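PDB 3JTX: aminotransferase from Neisseria meningitidis Z2491, which probably transfers amino groups between amino acids and 2-oxo acids with pyridoxal 5'-phosphate, held as a Schiff base on a lysine, as a class I/II aminotransferase. Local coordinates for residues A340-L345 with V353-F358; A360-T363 with G369-Y372. All coordinates share one frame; numbering follows the deposited sequence. Where two conformers were deposited one is given.

Contact 1 of 2, residues A340-L345 with V353-F358; sequences AFARNL and VLPGRF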
loop_
_atom_site.group_PDB
_atom_site.type_symbol
_atom_site.label_atom_id
_atom_site.label_comp_id
_atom_site.label_asym_id
_atom_site.label_seq_id
_atom_site.Cartn_x
_atom_site.Cartn_y
_atom_site.Cartn_z
ATOM N N ALA A 340 -31.708 14.257 15.233
ATOM C CA ALA A 340 -32.281 14.565 16.543
ATOM C C ALA A 340 -32.148 13.359 17.483
ATOM O O ALA A 340 -31.924 13.541 18.668
ATOM C CB ALA A 340 -33.741 14.999 16.418
ATOM N N PHE A 341 -32.256 12.145 16.934
ATOM C CA PHE A 341 -32.051 10.901 17.698
ATOM C C PHE A 341 -30.630 10.814 18.294
ATOM O O PHE A 341 -30.453 10.610 19.492
ATOM C CB PHE A 341 -32.324 9.701 16.790
ATOM C CG PHE A 341 -32.562 8.415 17.522
ATOM C CD1 PHE A 341 -33.815 8.124 18.043
ATOM C CD2 PHE A 341 -31.554 7.478 17.648
ATOM C CE1 PHE A 341 -34.040 6.925 18.727
ATOM C CE2 PHE A 341 -31.771 6.273 18.311
ATOM C CZ PHE A 341 -33.014 5.998 18.852
ATOM N N ALA A 342 -29.623 10.990 17.449
ATOM C CA ALA A 342 -28.241 10.943 17.897
ATOM C C ALA A 342 -27.952 12.061 18.909
ATOM O O ALA A 342 -27.248 11.843 19.901
ATOM C CB ALA A 342 -27.282 11.021 16.706
ATOM N N ARG A 343 -28.493 13.249 18.658
ATOM C CA ARG A 343 -28.312 14.380 19.565
ATOM C C ARG A 343 -28.923 14.102 20.939
ATOM O O ARG A 343 -28.316 14.421 21.958
ATOM C CB ARG A 343 -28.895 15.658 18.967
ATOM C CG ARG A 343 -27.980 16.255 17.916
ATOM C CD ARG A 343 -28.603 17.444 17.225
ATOM N NE ARG A 343 -27.627 18.076 16.346
ATOM C CZ ARG A 343 -27.911 18.928 15.366
ATOM N NH1 ARG A 343 -29.161 19.265 15.077
ATOM N NH2 ARG A 343 -26.918 19.420 14.651
ATOM N N ASN A 344 -30.098 13.494 20.965
ATOM C CA ASN A 344 -30.768 13.176 22.246
ATOM C C ASN A 344 -30.021 12.095 23.046
ATOM O O ASN A 344 -29.848 12.211 24.274
ATOM C CB ASN A 344 -32.222 12.776 21.981
ATOM C CG ASN A 344 -33.057 12.682 23.246
ATOM O OD1 ASN A 344 -32.935 13.506 24.149
ATOM N ND2 ASN A 344 -33.922 11.672 23.312
ATOM N N LEU A 345 -29.545 11.064 22.362
ATOM C CA LEU A 345 -28.800 9.994 23.030
ATOM C C LEU A 345 -27.502 10.507 23.634
ATOM O O LEU A 345 -27.085 10.041 24.700
ATOM C CB LEU A 345 -28.495 8.837 22.069
ATOM C CG LEU A 345 -29.685 7.996 21.579
ATOM C CD1 LEU A 345 -29.173 6.670 21.006
ATOM C CD2 LEU A 345 -30.711 7.772 22.636
ATOM N N VAL A 353 -24.233 7.246 18.570
ATOM C CA VAL A 353 -24.659 6.484 17.385
ATOM C C VAL A 353 -24.481 7.349 16.143
ATOM O O VAL A 353 -24.371 8.564 16.247
ATOM C CB VAL A 353 -26.123 5.977 17.489
ATOM C CG1 VAL A 353 -26.297 5.135 18.751
ATOM C CG2 VAL A 353 -27.135 7.132 17.455
ATOM N N LEU A 354 -24.447 6.727 14.967
ATOM C CA LEU A 354 -24.150 7.453 13.718
ATOM C C LEU A 354 -25.425 7.760 12.916
ATOM O O LEU A 354 -26.092 6.823 12.445
ATOM C CB LEU A 354 -23.197 6.629 12.855
ATOM C CG LEU A 354 -22.513 7.393 11.709
ATOM C CD1 LEU A 354 -21.633 8.525 12.248
ATOM C CD2 LEU A 354 -21.687 6.456 10.844
ATOM N N PRO A 355 -25.771 9.061 12.746
ATOM C CA PRO A 355 -26.876 9.403 11.867
ATOM C C PRO A 355 -26.696 8.781 10.478
ATOM O O PRO A 355 -25.638 8.931 9.843
ATOM C CB PRO A 355 -26.810 10.937 11.814
ATOM C CG PRO A 355 -26.261 11.301 13.135
ATOM C CD PRO A 355 -25.218 10.264 13.389
ATOM N N GLY A 356 -27.707 8.051 10.026
ATOM C CA GLY A 356 -27.602 7.310 8.763
ATOM C C GLY A 356 -27.338 8.198 7.565
ATOM O O GLY A 356 -26.705 7.774 6.592
ATOM N N ARG A 357 -27.813 9.435 7.617
ATOM C CA ARG A 357 -27.595 10.384 6.517
ATOM C C ARG A 357 -26.102 10.595 6.240
ATOM O O ARG A 357 -25.703 10.914 5.110
ATOM C CB ARG A 357 -28.316 11.717 6.795
ATOM C CG ARG A 357 -27.681 12.569 7.883
ATOM C CD ARG A 357 -28.573 13.746 8.253
ATOM N NE ARG A 357 -29.842 13.286 8.806
ATOM C CZ ARG A 357 -30.886 14.066 9.065
ATOM N NH1 ARG A 357 -30.834 15.373 8.828
ATOM N NH2 ARG A 357 -31.988 13.541 9.585
ATOM N N PHE A 358 -25.268 10.366 7.251
ATOM C CA PHE A 358 -23.824 10.530 7.084
ATOM C C PHE A 358 -23.152 9.434 6.265
ATOM O O PHE A 358 -21.979 9.587 5.880
ATOM C CB PHE A 358 -23.133 10.659 8.454
ATOM C CG PHE A 358 -23.496 11.922 9.232
ATOM C CD1 PHE A 358 -24.101 13.017 8.626
ATOM C CD2 PHE A 358 -23.192 12.012 10.581
ATOM C CE1 PHE A 358 -24.408 14.175 9.364
ATOM C CE2 PHE A 358 -23.499 13.166 11.325
ATOM C CZ PHE A 358 -24.103 14.237 10.718
HETATM O O HOH W 1 -25.457 9.903 19.584
#

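Contact 2 of 2, residues A360-T363 with G369-Y372; sequences ARDT and GEGY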
loop_
_atom_site.group_PDB
_atom_site.type_symbol
_atom_site.label_atom_id
_atom_site.label_comp_id
_atom_site.label_asym_id
_atom_site.label_seq_id
_atom_site.Cartn_x
_atom_site.Cartn_y
_atom_site.Cartn_z
ATOM N N ALA A 360 -24.680 8.163 3.450
ATOM C CA ALA A 360 -25.426 8.138 2.205
ATOM C C ALA A 360 -25.353 9.465 1.457
ATOM O O ALA A 360 -25.077 10.520 2.040
ATOM C CB ALA A 360 -26.870 7.789 2.489
ATOM N N ARG A 361 -25.590 9.383 0.150
ATOM C CA ARG A 361 -25.838 10.551 -0.671
ATOM C C ARG A 361 -27.315 10.673 -1.063
ATOM O O ARG A 361 -28.026 9.694 -1.226
ATOM C CB ARG A 361 -24.978 10.530 -1.937
ATOM C CG ARG A 361 -24.783 11.944 -2.443
ATOM C CD ARG A 361 -24.054 12.040 -3.685
ATOM N NE ARG A 361 -22.612 11.844 -3.554
ATOM C CZ ARG A 361 -21.792 11.947 -4.592
ATOM N NH1 ARG A 361 -22.293 12.247 -5.789
ATOM N NH2 ARG A 361 -20.491 11.747 -4.452
ATOM N N ASP A 362 -27.750 11.919 -1.173
ATOM C CA ASP A 362 -29.096 12.228 -1.686
ATOM C C ASP A 362 -29.275 11.898 -3.187
ATOM O O ASP A 362 -28.385 12.068 -4.012
ATOM C CB ASP A 362 -29.464 13.687 -1.392
ATOM C CG ASP A 362 -30.799 13.818 -0.683
ATOM O OD1 ASP A 362 -31.835 13.358 -1.222
ATOM O OD2 ASP A 362 -30.802 14.378 0.429
ATOM N N THR A 363 -30.458 11.373 -3.525
ATOM C CA THR A 363 -30.768 10.985 -4.902
ATOM C C THR A 363 -32.160 11.461 -5.317
ATOM O O THR A 363 -32.912 11.996 -4.498
ATOM C CB THR A 363 -30.723 9.442 -5.096
ATOM O OG1 THR A 363 -31.876 8.832 -4.476
ATOM C CG2 THR A 363 -29.424 8.851 -4.512
ATOM N N GLY A 369 -30.134 6.943 3.800
ATOM C CA GLY A 369 -29.626 6.929 5.167
ATOM C C GLY A 369 -30.504 7.670 6.163
ATOM O O GLY A 369 -30.489 7.369 7.352
ATOM N N GLU A 370 -31.291 8.631 5.690
ATOM C CA GLU A 370 -32.161 9.397 6.589
ATOM C C GLU A 370 -33.178 8.491 7.261
ATOM O O GLU A 370 -33.722 7.579 6.634
ATOM C CB GLU A 370 -32.922 10.480 5.841
ATOM C CG GLU A 370 -32.121 11.703 5.506
ATOM C CD GLU A 370 -32.977 12.819 4.899
ATOM O OE1 GLU A 370 -34.221 12.719 4.951
ATOM O OE2 GLU A 370 -32.389 13.788 4.370
ATOM N N GLY A 371 -33.433 8.736 8.545
ATOM C CA GLY A 371 -34.431 7.957 9.274
ATOM C C GLY A 371 -33.888 6.706 9.937
ATOM O O GLY A 371 -34.654 5.947 10.537
ATOM N N TYR A 372 -32.570 6.504 9.846
ATOM C CA TYR A 372 -31.872 5.377 10.472
ATOM C C TYR A 372 -30.644 5.868 11.197
ATOM O O TYR A 372 -30.091 6.881 10.816
ATOM C CB TYR A 372 -31.409 4.376 9.408
ATOM C CG TYR A 372 -32.551 3.619 8.794
ATOM C CD1 TYR A 372 -32.981 2.414 9.338
ATOM C CD2 TYR A 372 -33.219 4.117 7.683
ATOM C CE1 TYR A 372 -34.051 1.721 8.788
ATOM C CE2 TYR A 372 -34.293 3.419 7.117
ATOM C CZ TYR A 372 -34.705 2.232 7.684
ATOM O OH TYR A 372 -35.773 1.543 7.142
#

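Contact 1 of 2, residues A340-L345 with V353-F358
Val353 and Pro355 pack against the inward face of helix 338-349, chiefly Ala342, in the small alpha/beta domain of a class I/II (fold-type I) aminotransferase, where helices lie on a three-stranded antiparallel sheet. The tight part lies around the methyl of Ala342. Its CB points toward 353-358 and meets Pro355 CG at 3.7 Å, while Val353 CG2 comes to 4.0 Å from the same CB. So small a side chain lets the helix backbone come close, the CA atoms of Ala342 and Val353 standing 5.7 Å apart. The two branches of Val353 share the work. CG2, set between the backbone N and the carbonyl carbon (chi1 of -56° places CG1 beside N), faces Ala342; CG1 touches Leu345 CD1 at 4.0 Å, the two side chains crossing at about a right angle. Contact thins toward Phe341, whose ring takes Val353 CG2 at its edge, 4.4 Å from CD2, and leans instead on Tyr395, Val373 and Ile391. Arg343 and Asn344 sit on the looser, partly exposed side of the helix and make no contact with 353-358; Arg343 bonds to the carbonyl of Ala20, and Asn344 to Lys348 and Tyr395. The carbonyl O of Val353 is buried beneath the Ala342 methyl without any hydrogen-bond partner in the model. No direct hydrogen bond joins the segments, but one water does: it donates to Ala342 O at 2.7 Å and accepts from Val353 N at 3.1 Å.

Contact 2 of 2, residues A360-T363 with G369-Y372
Ala360 touches Gly369 through its methyl group alone: CB points across the gap and comes to 3.6 Å from Gly369 N and 3.9 Å from Gly369 CA. This is a van der Waals contact, with no hydrogen bond between the two segments. Gly369, having no side chain, presents bare backbone to the Ala360 methyl.

Farther out, on the solvent-exposed side, the carboxylates of Asp362 and Glu370 approach each other, with Asp362 OD2 4.3 Å from Glu370 OE2. Asp362 was deposited in two conformers, so this approach is doubtful, and with it any repulsion between the two like charges, which solvent should in any case soften. The Glu370 chain is extended beyond CB (chi2 -173°), which carries its carboxylate out toward Asp362.

In the next shell, the side chain of Asn367 receives the Gly369 N-H on OD1 and, more weakly, that of Glu370, and the side chains of Ala360 and Asp362 touch the same residue. On the other segment, Arg361 forms a salt bridge with Glu134 and its carbonyl bonds to Asn127, while Thr363 OG1 bonds to Asn148, tying 360-363 to helix 131-139 and to strands 122-127 and 143-148 of the large sheet. Gly371 N bonds to Asp338 OD1, and the ring of Tyr372 stacks on Trp330.

Gly369 to Tyr372 forms a type II beta turn, closed by a weak bond of 3.4 Å from Tyr372 N to Gly369 O. Gly371 occupies its third position with a positive phi of 89°, the classic place for glycine in this turn, which here leads the connecting loop into strand 372-376 of the small aminotransferase domain.

Contact 1 closes before contact 2 opens, and their centres lie about 12 Å apart on the same side of the chain's centre. Both belong to the region built around the antiparallel sheet of strands 328-332, 372-376 and 354-355. Contact 1 packs residues 353-355, at strand 354-355, on helix 338-349; contact 2 brings together two parts of the loop running from that strand to strand 372-376. They meet where Gly356 N probably bonds to Tyr372 O at 2.8 Å, and Arg357 CB packs on Glu370 CG. Asp338 serves both, pairing with Arg357 and accepting from Gly371 N. Through the bonds of 360-363 to strands 122-127 and 143-148, the loop also joins the small domain to the large seven-stranded sheet.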